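Local coordinates for protein endo-beta-mannanase (Opitutaceae bacterium TAV5, PDB 7BOB) that acts as a homotrimeric exo-beta-1,4-mannosidase of glycoside hydrolase family 5, probably releasing mannose from the ends of beta-1,4-linked manno-oligosaccharides, at residues His386-Arg391 with Glu443-Thr448; Gln434-Pro439 with Lys458-Trp463; Gln469-Ala474 with Ala582-Asp587. All coordinates share one frame; numbering follows the deposited sequence.

All three contacts lie in the alpha/beta domain that follows the eight-stranded parallel barrel sheet of family 5; contacts 1 and 3 use strands of its mixed sheet, and contact 2 lies on the helix packed against it. Contact 1 is fully buried, strands 385-389 and 444-448 pairing by parallel backbone bonds. Contact 2 sits nearer the surface: the loop 434-439 leans, through leucine and proline packing and one carboxylate bond, on helix 454-465, which links strands 444-448 and 469-473. Contact 3, also partly buried, lays the C-terminal tail against strand 469-473, with leucine packing at the helix end and a Thr-Gln hydrogen bond farther along. Trp463 packs against both Ile445 and Gln469.

Contact 1 of 3, residues His386-Arg391 with Glu443-Thr448; sequences HLYWPR and ERIIIT
His386 O is held by two groups: the N-H of Ile446, 2.9 Å from N to O and nearly straight at 166°, and a CA-H...O contact from Ile445 CA at 3.3 Å. The N-H arrives almost along the C=O axis. This is a parallel pairing of strands 385-389 and 444-448, inner neighbours in the sheet of a doubly wound, flavodoxin-like alpha/beta domain (strand order 2-1-3-4). On either side along the ladder, His386 N donates to Arg444 O from above the carbonyl plane, and Tyr388 N donates to Ile446 O in the plane of the Ile446 carbonyl.

Leu387 and Ile446 project side by side toward helix 406-422, where both meet Leu420; Leu387 CD2 lies 4.0 Å from Thr448 CG2, their side chains crossing at about a right angle. On the other side, the strand pairing sets Tyr388 CB 3.8 Å from Ile447 CG1; CG, anti to the backbone N (chi1 -175°), directs the ring onward to carry its OH to Glu456. His386 turns a ring edge to Arg444 O, yet the buried ND1 finds no hydrogen-bond partner. The Arg444 guanidinium is engaged elsewhere, NE bonding to Thr384 O and NH2 in a salt bridge with Glu425.

Beyond Tyr388 the strands part, and a water bridges them, donating to Tyr388 O at 2.8 Å and accepting from Thr448 N at 2.7 Å.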
loop_
_atom_site.group_PDB
_atom_site.type_symbol
_atom_site.label_atom_id
_atom_site.label_comp_id
_atom_site.label_asym_id
_atom_site.label_seq_id
_atom_site.Cartn_x
_atom_site.Cartn_y
_atom_site.Cartn_z
ATOM N N HIS A 386 -15.280 -14.600 -28.659
ATOM C CA HIS A 386 -13.892 -14.553 -28.199
ATOM C C HIS A 386 -13.653 -13.330 -27.312
ATOM O O HIS A 386 -14.001 -12.207 -27.686
ATOM C CB HIS A 386 -12.921 -14.522 -29.389
ATOM C CG HIS A 386 -12.800 -15.832 -30.111
ATOM N ND1 HIS A 386 -13.799 -16.334 -30.918
ATOM C CD2 HIS A 386 -11.793 -16.742 -30.149
ATOM C CE1 HIS A 386 -13.413 -17.496 -31.418
ATOM N NE2 HIS A 386 -12.200 -17.761 -30.969
ATOM N N LEU A 387 -13.055 -13.549 -26.142
ATOM C CA LEU A 387 -12.646 -12.452 -25.275
ATOM C C LEU A 387 -11.300 -11.901 -25.737
ATOM O O LEU A 387 -10.404 -12.660 -26.119
ATOM C CB LEU A 387 -12.553 -12.936 -23.832
ATOM C CG LEU A 387 -13.829 -13.516 -23.227
ATOM C CD1 LEU A 387 -13.502 -14.227 -21.912
ATOM C CD2 LEU A 387 -14.845 -12.405 -23.010
ATOM N N TYR A 388 -11.162 -10.575 -25.710
ATOM C CA TYR A 388 -9.980 -9.904 -26.249
ATOM C C TYR A 388 -8.865 -9.879 -25.199
ATOM O O TYR A 388 -9.039 -9.302 -24.121
ATOM C CB TYR A 388 -10.343 -8.488 -26.698
ATOM C CG TYR A 388 -9.224 -7.735 -27.382
ATOM C CD1 TYR A 388 -8.485 -6.777 -26.690
ATOM C CD2 TYR A 388 -8.903 -7.975 -28.709
ATOM C CE1 TYR A 388 -7.458 -6.080 -27.301
ATOM C CE2 TYR A 388 -7.884 -7.271 -29.336
ATOM C CZ TYR A 388 -7.166 -6.330 -28.621
ATOM O OH TYR A 388 -6.149 -5.626 -29.213
ATOM N N TRP A 389 -7.731 -10.537 -25.510
ATOM C CA TRP A 389 -6.510 -10.464 -24.706
ATOM C C TRP A 389 -5.667 -9.304 -25.224
ATOM O O TRP A 389 -5.271 -9.320 -26.395
ATOM C CB TRP A 389 -5.741 -11.783 -24.793
ATOM C CG TRP A 389 -4.454 -11.895 -23.981
ATOM C CD1 TRP A 389 -3.243 -11.333 -24.284
ATOM C CD2 TRP A 389 -4.254 -12.627 -22.758
ATOM N NE1 TRP A 389 -2.319 -11.673 -23.346
ATOM C CE2 TRP A 389 -2.900 -12.472 -22.401
ATOM C CE3 TRP A 389 -5.081 -13.411 -21.946
ATOM C CZ2 TRP A 389 -2.350 -13.041 -21.241
ATOM C CZ3 TRP A 389 -4.526 -13.990 -20.794
ATOM C CH2 TRP A 389 -3.177 -13.791 -20.455
ATOM N N PRO A 390 -5.423 -8.260 -24.430
ATOM C CA PRO A 390 -4.813 -7.039 -24.988
ATOM C C PRO A 390 -3.362 -7.254 -25.414
ATOM O O PRO A 390 -2.657 -8.116 -24.882
ATOM C CB PRO A 390 -4.911 -6.029 -23.832
ATOM C CG PRO A 390 -5.015 -6.870 -22.586
ATOM C CD PRO A 390 -5.767 -8.125 -23.005
ATOM N N ARG A 391 -2.908 -6.425 -26.369
ATOM C CA ARG A 391 -1.543 -6.563 -26.886
ATOM C C ARG A 391 -0.490 -6.411 -25.785
ATOM O O ARG A 391 0.524 -7.106 -25.794
ATOM C CB ARG A 391 -1.284 -5.558 -28.010
ATOM C CG ARG A 391 0.199 -5.418 -28.388
ATOM C CD ARG A 391 0.423 -4.473 -29.566
ATOM N NE ARG A 391 -0.136 -5.021 -30.794
ATOM C CZ ARG A 391 0.520 -5.851 -31.602
ATOM N NH1 ARG A 391 1.771 -6.210 -31.324
ATOM N NH2 ARG A 391 -0.071 -6.319 -32.696
ATOM N N GLU A 443 -15.550 -14.589 -35.267
ATOM C CA GLU A 443 -16.596 -13.719 -35.776
ATOM C C GLU A 443 -17.079 -12.680 -34.767
ATOM O O GLU A 443 -17.558 -11.617 -35.173
ATOM C CB GLU A 443 -17.786 -14.549 -36.259
ATOM C CG GLU A 443 -18.671 -13.798 -37.271
ATOM C CD GLU A 443 -20.118 -14.273 -37.276
ATOM O OE1 GLU A 443 -21.019 -13.448 -36.974
ATOM O OE2 GLU A 443 -20.348 -15.471 -37.589
ATOM N N ARG A 444 -16.974 -12.957 -33.468
ATOM C CA ARG A 444 -17.464 -12.061 -32.431
ATOM C C ARG A 444 -16.394 -11.888 -31.363
ATOM O O ARG A 444 -15.819 -12.877 -30.875
ATOM C CB ARG A 444 -18.765 -12.594 -31.832
ATOM C CG ARG A 444 -19.709 -13.144 -32.905
ATOM C CD ARG A 444 -21.145 -13.122 -32.468
ATOM N NE ARG A 444 -21.450 -14.222 -31.563
ATOM C CZ ARG A 444 -22.563 -14.295 -30.841
ATOM N NH1 ARG A 444 -23.469 -13.330 -30.922
ATOM N NH2 ARG A 444 -22.771 -15.324 -30.036
ATOM N N ILE A 445 -16.120 -10.626 -31.019
ATOM C CA ILE A 445 -15.058 -10.253 -30.093
ATOM C C ILE A 445 -15.649 -9.349 -29.024
ATOM O O ILE A 445 -16.320 -8.358 -29.344
ATOM C CB ILE A 445 -13.888 -9.543 -30.802
ATOM C CG1 ILE A 445 -13.068 -10.549 -31.628
ATOM C CG2 ILE A 445 -12.999 -8.863 -29.770
ATOM C CD1 ILE A 445 -11.940 -9.917 -32.425
ATOM N N ILE A 446 -15.405 -9.692 -27.762
ATOM C CA ILE A 446 -15.841 -8.887 -26.632
ATOM C C ILE A 446 -14.607 -8.306 -25.965
ATOM O O ILE A 446 -13.681 -9.047 -25.603
ATOM C CB ILE A 446 -16.668 -9.701 -25.627
ATOM C CG1 ILE A 446 -17.906 -10.279 -26.301
ATOM C CG2 ILE A 446 -17.105 -8.808 -24.470
ATOM C CD1 ILE A 446 -18.747 -11.089 -25.352
ATOM N N ILE A 447 -14.581 -6.989 -25.823
ATOM C CA ILE A 447 -13.518 -6.307 -25.100
ATOM C C ILE A 447 -14.062 -5.949 -23.722
ATOM O O ILE A 447 -15.038 -5.190 -23.602
ATOM C CB ILE A 447 -13.029 -5.068 -25.863
ATOM C CG1 ILE A 447 -12.524 -5.456 -27.259
ATOM C CG2 ILE A 447 -11.982 -4.339 -25.056
ATOM C CD1 ILE A 447 -12.028 -4.272 -28.094
ATOM N N THR A 448 -13.446 -6.504 -22.684
ATOM C CA THR A 448 -13.960 -6.383 -21.317
ATOM C C THR A 448 -13.294 -5.228 -20.564
ATOM O O THR A 448 -12.628 -5.431 -19.554
ATOM C CB THR A 448 -13.754 -7.697 -20.566
ATOM O OG1 THR A 448 -12.344 -8.011 -20.520
ATOM C CG2 THR A 448 -14.522 -8.823 -21.257
HETATM O O HOH W 1 -11.388 -8.306 -22.949
#

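Contact 2 of 3, residues Gln434-Pro439 with Lys458-Trp463; sequences QPLPSP and KELHSW
Leu436 is the centre of this contact, where the loop after strand 427-431 lies along helix 454-465, the connecting helix of a beta-alpha-beta crossover. Its backbone N-H meets the anti lone pair of Glu459 OE1, 3.0 Å from N to OE1 and close to straight (168°). On the side chain of the same residue, CD1 packs 3.7 Å from Trp463 CB and 3.9 Å from Leu460 CD2. Glu459 CG, anti to its backbone N, lies 3.8 Å from Leu436 CG as the two side chains slide past each other in opposite directions, and the bend at chi2 (82°) turns OE1 to the loop N-H. An alanine at Glu459 would lose the acceptor and this methylene packing, and would probably loosen the loop around Leu436.

Farther along, Pro439 CG makes an off-centre CH-pi contact with the five-membered ring of Trp463, 4.2 Å from its centroid. Pro437 O meets the indole edge near its plane, 3.1 Å from Trp463 CD1.

In the second shell, Leu460 and Trp463 rest on Leu470 and on Ile447 and Ile445 respectively, which fixes the helix on the sheet. Lys458, on the same helix, packs against Pro325 of a second subunit. Trp463 NE1 makes a weak hydrogen bond to Val442 O.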
loop_
_atom_site.group_PDB
_atom_site.type_symbol
_atom_site.label_atom_id
_atom_site.label_comp_id
_atom_site.label_asym_id
_atom_site.label_seq_id
_atom_site.Cartn_x
_atom_site.Cartn_y
_atom_site.Cartn_z
ATOM N N GLN A 434 -1.337 -10.264 -31.889
ATOM C CA GLN A 434 -1.166 -10.954 -33.155
ATOM C C GLN A 434 -2.241 -10.482 -34.119
ATOM O O GLN A 434 -3.312 -10.052 -33.679
ATOM C CB GLN A 434 -1.255 -12.479 -32.985
ATOM C CG GLN A 434 -0.032 -13.067 -32.301
ATOM C CD GLN A 434 -0.170 -14.536 -32.005
ATOM O OE1 GLN A 434 -1.269 -15.089 -32.044
ATOM N NE2 GLN A 434 0.950 -15.183 -31.696
ATOM N N PRO A 435 -1.991 -10.546 -35.434
ATOM C CA PRO A 435 -3.004 -10.082 -36.393
ATOM C C PRO A 435 -4.351 -10.735 -36.105
ATOM O O PRO A 435 -4.426 -11.859 -35.609
ATOM C CB PRO A 435 -2.432 -10.505 -37.752
ATOM C CG PRO A 435 -0.930 -10.586 -37.523
ATOM C CD PRO A 435 -0.772 -11.058 -36.101
ATOM N N LEU A 436 -5.409 -10.004 -36.346
ATOM C CA LEU A 436 -6.649 -10.627 -35.904
ATOM C C LEU A 436 -7.119 -11.667 -36.923
ATOM O O LEU A 436 -7.048 -11.435 -38.135
ATOM C CB LEU A 436 -7.736 -9.575 -35.683
ATOM C CG LEU A 436 -7.607 -8.713 -34.419
ATOM C CD1 LEU A 436 -8.752 -7.696 -34.341
ATOM C CD2 LEU A 436 -7.562 -9.559 -33.159
ATOM N N PRO A 437 -7.585 -12.822 -36.457
ATOM C CA PRO A 437 -8.156 -13.813 -37.377
ATOM C C PRO A 437 -9.281 -13.206 -38.197
ATOM O O PRO A 437 -10.062 -12.394 -37.701
ATOM C CB PRO A 437 -8.682 -14.908 -36.440
ATOM C CG PRO A 437 -7.878 -14.753 -35.190
ATOM C CD PRO A 437 -7.602 -13.278 -35.057
ATOM N N SER A 438 -9.357 -13.603 -39.461
ATOM C CA SER A 438 -10.408 -13.086 -40.316
ATOM C C SER A 438 -11.768 -13.456 -39.718
ATOM O O SER A 438 -11.884 -14.442 -38.979
ATOM C CB SER A 438 -10.271 -13.640 -41.734
ATOM O OG SER A 438 -11.321 -13.172 -42.554
ATOM N N PRO A 439 -12.802 -12.650 -39.969
ATOM C CA PRO A 439 -14.092 -12.863 -39.285
ATOM C C PRO A 439 -14.768 -14.195 -39.588
ATOM O O PRO A 439 -15.764 -14.513 -38.926
ATOM C CB PRO A 439 -14.953 -11.683 -39.768
ATOM C CG PRO A 439 -13.981 -10.637 -40.175
ATOM C CD PRO A 439 -12.758 -11.369 -40.695
ATOM N N LYS A 458 -6.702 0.355 -34.849
ATOM C CA LYS A 458 -6.642 0.245 -36.304
ATOM C C LYS A 458 -6.943 -1.176 -36.769
ATOM O O LYS A 458 -7.713 -1.384 -37.712
ATOM C CB LYS A 458 -5.262 0.688 -36.797
ATOM C CG LYS A 458 -5.043 2.208 -36.741
ATOM C CD LYS A 458 -3.640 2.581 -37.226
ATOM C CE LYS A 458 -3.355 4.073 -37.025
ATOM N NZ LYS A 458 -1.916 4.405 -37.236
ATOM N N GLU A 459 -6.336 -2.169 -36.117
ATOM C CA GLU A 459 -6.563 -3.551 -36.511
ATOM C C GLU A 459 -7.989 -3.972 -36.204
ATOM O O GLU A 459 -8.641 -4.610 -37.037
ATOM C CB GLU A 459 -5.560 -4.477 -35.822
ATOM C CG GLU A 459 -5.677 -5.949 -36.220
ATOM C CD GLU A 459 -4.964 -6.290 -37.527
ATOM O OE1 GLU A 459 -4.977 -7.484 -37.911
ATOM O OE2 GLU A 459 -4.405 -5.371 -38.168
ATOM N N LEU A 460 -8.504 -3.599 -35.031
ATOM C CA LEU A 460 -9.905 -3.873 -34.728
ATOM C C LEU A 460 -10.822 -3.250 -35.773
ATOM O O LEU A 460 -11.846 -3.840 -36.138
ATOM C CB LEU A 460 -10.255 -3.355 -33.337
ATOM C CG LEU A 460 -9.829 -4.263 -32.188
ATOM C CD1 LEU A 460 -9.689 -3.441 -30.909
ATOM C CD2 LEU A 460 -10.844 -5.381 -32.010
ATOM N N HIS A 461 -10.463 -2.069 -36.279
ATOM C CA HIS A 461 -11.262 -1.420 -37.319
ATOM C C HIS A 461 -11.313 -2.283 -38.578
ATOM O O HIS A 461 -12.392 -2.640 -39.069
ATOM C CB HIS A 461 -10.678 -0.031 -37.616
ATOM C CG HIS A 461 -11.366 0.701 -38.725
ATOM N ND1 HIS A 461 -12.417 1.569 -38.508
ATOM C CD2 HIS A 461 -11.151 0.699 -40.063
ATOM C CE1 HIS A 461 -12.821 2.064 -39.664
ATOM N NE2 HIS A 461 -12.069 1.554 -40.623
ATOM N N SER A 462 -10.142 -2.663 -39.086
ATOM C CA SER A 462 -10.067 -3.471 -40.295
ATOM C C SER A 462 -10.763 -4.822 -40.115
ATOM O O SER A 462 -11.455 -5.298 -41.023
ATOM C CB SER A 462 -8.601 -3.645 -40.689
ATOM O OG SER A 462 -8.433 -4.841 -41.411
ATOM N N TRP A 463 -10.589 -5.454 -38.952
ATOM C CA TRP A 463 -11.350 -6.662 -38.639
ATOM C C TRP A 463 -12.859 -6.408 -38.690
ATOM O O TRP A 463 -13.614 -7.202 -39.272
ATOM C CB TRP A 463 -10.943 -7.196 -37.263
ATOM C CG TRP A 463 -11.717 -8.420 -36.855
ATOM C CD1 TRP A 463 -11.493 -9.693 -37.265
ATOM C CD2 TRP A 463 -12.838 -8.484 -35.954
ATOM N NE1 TRP A 463 -12.397 -10.552 -36.687
ATOM C CE2 TRP A 463 -13.233 -9.838 -35.875
ATOM C CE3 TRP A 463 -13.531 -7.530 -35.195
ATOM C CZ2 TRP A 463 -14.296 -10.269 -35.079
ATOM C CZ3 TRP A 463 -14.597 -7.957 -34.403
ATOM C CH2 TRP A 463 -14.968 -9.317 -34.353
#

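Contact 3 of 3, residues Gln469-Ala474 with Ala582-Asp587; sequences QLLWHA and ALLTKD
The C-terminal tail of the alpha/beta domain closes here over strand 469-473, a parallel strand next to 444-448 in the mixed sheet. Helix 569-583 ends at Leu583, and from Leu584 the chain turns extended and runs past the strand to Asp587, the last ordered residue.

At the helix end the meeting is apolar. Leu471, with CG anti to the backbone N, opens its two methyls to different leucines: CD1 lies 4.0 Å from Leu583 CB and CD2 lies 3.9 Å from Leu584 CD2. Its side chain crosses both at about a right angle, so one branched residue covers the transition from helix to tail.

Farther along, Gln469 takes over. Its chain bends at chi2 (-63°) and carries the amide across the tail. Thr585 OG1, placed between its own backbone N and carbonyl carbon, donates to Gln469 OE1 at 3.0 Å, in the carbonyl plane and on a lone pair (C=O...donor angle 127°). The other end of the amide is tied back to the turn just before the strand, NE2 bonding to Gly467 O. Gln469 CD lies 3.6 Å from Asp587 N, and the amide stands nearly perpendicular to the Asp587 carboxylate.

Weak bonds from Arg444 NH1 to Thr585 O and from Asp587 N to Glu443 OE1 tie the tail to the start of the neighbouring strand and the residue before it. With the buried amide held at both its oxygen and its nitrogen, its orientation is fixed, which is consistent with polar bonds, one firm and two weak, guiding the tail where the leucine packing stops.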
loop_
_atom_site.group_PDB
_atom_site.type_symbol
_atom_site.label_atom_id
_atom_site.label_comp_id
_atom_site.label_asym_id
_atom_site.label_seq_id
_atom_site.Cartn_x
_atom_site.Cartn_y
_atom_site.Cartn_z
ATOM N N GLN A 469 -18.202 -8.689 -35.581
ATOM C CA GLN A 469 -19.108 -8.090 -34.605
ATOM C C GLN A 469 -18.332 -7.825 -33.312
ATOM O O GLN A 469 -17.871 -8.771 -32.660
ATOM C CB GLN A 469 -20.291 -9.015 -34.331
ATOM C CG GLN A 469 -20.880 -9.656 -35.569
ATOM C CD GLN A 469 -21.452 -8.616 -36.491
ATOM O OE1 GLN A 469 -22.425 -7.951 -36.146
ATOM N NE2 GLN A 469 -20.833 -8.446 -37.658
ATOM N N LEU A 470 -18.192 -6.553 -32.945
ATOM C CA LEU A 470 -17.420 -6.133 -31.773
ATOM C C LEU A 470 -18.357 -5.627 -30.682
ATOM O O LEU A 470 -19.110 -4.662 -30.895
ATOM C CB LEU A 470 -16.409 -5.047 -32.148
ATOM C CG LEU A 470 -15.446 -4.516 -31.083
ATOM C CD1 LEU A 470 -14.430 -5.596 -30.667
ATOM C CD2 LEU A 470 -14.729 -3.289 -31.618
ATOM N N LEU A 471 -18.312 -6.271 -29.518
ATOM C CA LEU A 471 -18.962 -5.762 -28.314
ATOM C C LEU A 471 -17.878 -5.138 -27.434
ATOM O O LEU A 471 -17.030 -5.850 -26.880
ATOM C CB LEU A 471 -19.710 -6.866 -27.577
ATOM C CG LEU A 471 -20.343 -6.453 -26.249
ATOM C CD1 LEU A 471 -21.220 -5.180 -26.393
ATOM C CD2 LEU A 471 -21.173 -7.604 -25.720
ATOM N N TRP A 472 -17.894 -3.810 -27.318
ATOM C CA TRP A 472 -16.802 -3.051 -26.701
ATOM C C TRP A 472 -17.277 -2.489 -25.366
ATOM O O TRP A 472 -17.951 -1.454 -25.321
ATOM C CB TRP A 472 -16.337 -1.935 -27.628
ATOM C CG TRP A 472 -14.968 -1.415 -27.316
ATOM C CD1 TRP A 472 -14.284 -1.545 -26.141
ATOM C CD2 TRP A 472 -14.121 -0.664 -28.194
ATOM N NE1 TRP A 472 -13.061 -0.933 -26.242
ATOM C CE2 TRP A 472 -12.929 -0.396 -27.494
ATOM C CE3 TRP A 472 -14.257 -0.191 -29.508
ATOM C CZ2 TRP A 472 -11.878 0.318 -28.058
ATOM C CZ3 TRP A 472 -13.207 0.512 -30.071
ATOM C CH2 TRP A 472 -12.032 0.760 -29.347
ATOM N N HIS A 473 -16.915 -3.150 -24.273
ATOM C CA HIS A 473 -17.282 -2.619 -22.967
ATOM C C HIS A 473 -16.246 -1.585 -22.541
ATOM O O HIS A 473 -15.062 -1.914 -22.378
ATOM C CB HIS A 473 -17.417 -3.736 -21.937
ATOM C CG HIS A 473 -18.712 -4.479 -22.043
ATOM N ND1 HIS A 473 -18.941 -5.679 -21.407
ATOM C CD2 HIS A 473 -19.847 -4.193 -22.726
ATOM C CE1 HIS A 473 -20.167 -6.093 -21.683
ATOM N NE2 HIS A 473 -20.736 -5.213 -22.488
ATOM N N ALA A 474 -16.695 -0.332 -22.405
ATOM C CA ALA A 474 -15.967 0.807 -21.857
ATOM C C ALA A 474 -14.736 1.150 -22.686
ATOM O O ALA A 474 -13.610 0.919 -22.231
ATOM C CB ALA A 474 -15.561 0.530 -20.408
ATOM N N ALA A 582 -28.273 -9.859 -24.751
ATOM C CA ALA A 582 -29.015 -8.776 -25.396
ATOM C C ALA A 582 -28.129 -7.950 -26.326
ATOM O O ALA A 582 -28.570 -7.521 -27.402
ATOM C CB ALA A 582 -29.655 -7.882 -24.339
ATOM N N LEU A 583 -26.871 -7.731 -25.945
ATOM C CA LEU A 583 -26.027 -6.809 -26.692
ATOM C C LEU A 583 -25.223 -7.471 -27.794
ATOM O O LEU A 583 -24.697 -6.767 -28.665
ATOM C CB LEU A 583 -25.067 -6.099 -25.745
ATOM C CG LEU A 583 -25.734 -5.073 -24.830
ATOM C CD1 LEU A 583 -24.688 -4.099 -24.460
ATOM C CD2 LEU A 583 -26.873 -4.380 -25.531
ATOM N N LEU A 584 -25.086 -8.794 -27.755
ATOM C CA LEU A 584 -24.343 -9.500 -28.785
ATOM C C LEU A 584 -25.121 -9.483 -30.093
ATOM O O LEU A 584 -26.326 -9.753 -30.110
ATOM C CB LEU A 584 -24.078 -10.936 -28.342
ATOM C CG LEU A 584 -22.863 -11.053 -27.419
ATOM C CD1 LEU A 584 -22.712 -12.477 -26.893
ATOM C CD2 LEU A 584 -21.615 -10.592 -28.148
ATOM N N THR A 585 -24.433 -9.157 -31.186
ATOM C CA THR A 585 -25.011 -9.151 -32.523
ATOM C C THR A 585 -24.371 -10.245 -33.367
ATOM O O THR A 585 -23.318 -10.786 -33.019
ATOM C CB THR A 585 -24.821 -7.792 -33.216
ATOM O OG1 THR A 585 -23.420 -7.502 -33.341
ATOM C CG2 THR A 585 -25.513 -6.678 -32.433
ATOM N N LYS A 586 -25.020 -10.565 -34.490
ATOM C CA LYS A 586 -24.499 -11.553 -35.426
ATOM C C LYS A 586 -24.688 -11.076 -36.862
ATOM O O LYS A 586 -25.755 -10.567 -37.231
ATOM C CB LYS A 586 -25.164 -12.929 -35.230
ATOM C CG LYS A 586 -24.634 -13.686 -34.017
ATOM C CD LYS A 586 -23.890 -14.964 -34.402
ATOM C CE LYS A 586 -24.833 -16.152 -34.435
ATOM N NZ LYS A 586 -24.217 -17.288 -35.166
ATOM N N ASP A 587 -23.628 -11.247 -37.655
ATOM C CA ASP A 587 -23.583 -10.959 -39.095
ATOM C C ASP A 587 -24.699 -11.675 -39.879
ATOM O O ASP A 587 -25.764 -11.109 -40.150
ATOM C CB ASP A 587 -22.189 -11.358 -39.631
ATOM C CG ASP A 587 -22.104 -11.364 -41.157
ATOM O OD1 ASP A 587 -21.448 -10.450 -41.715
ATOM O OD2 ASP A 587 -22.657 -12.294 -41.793
#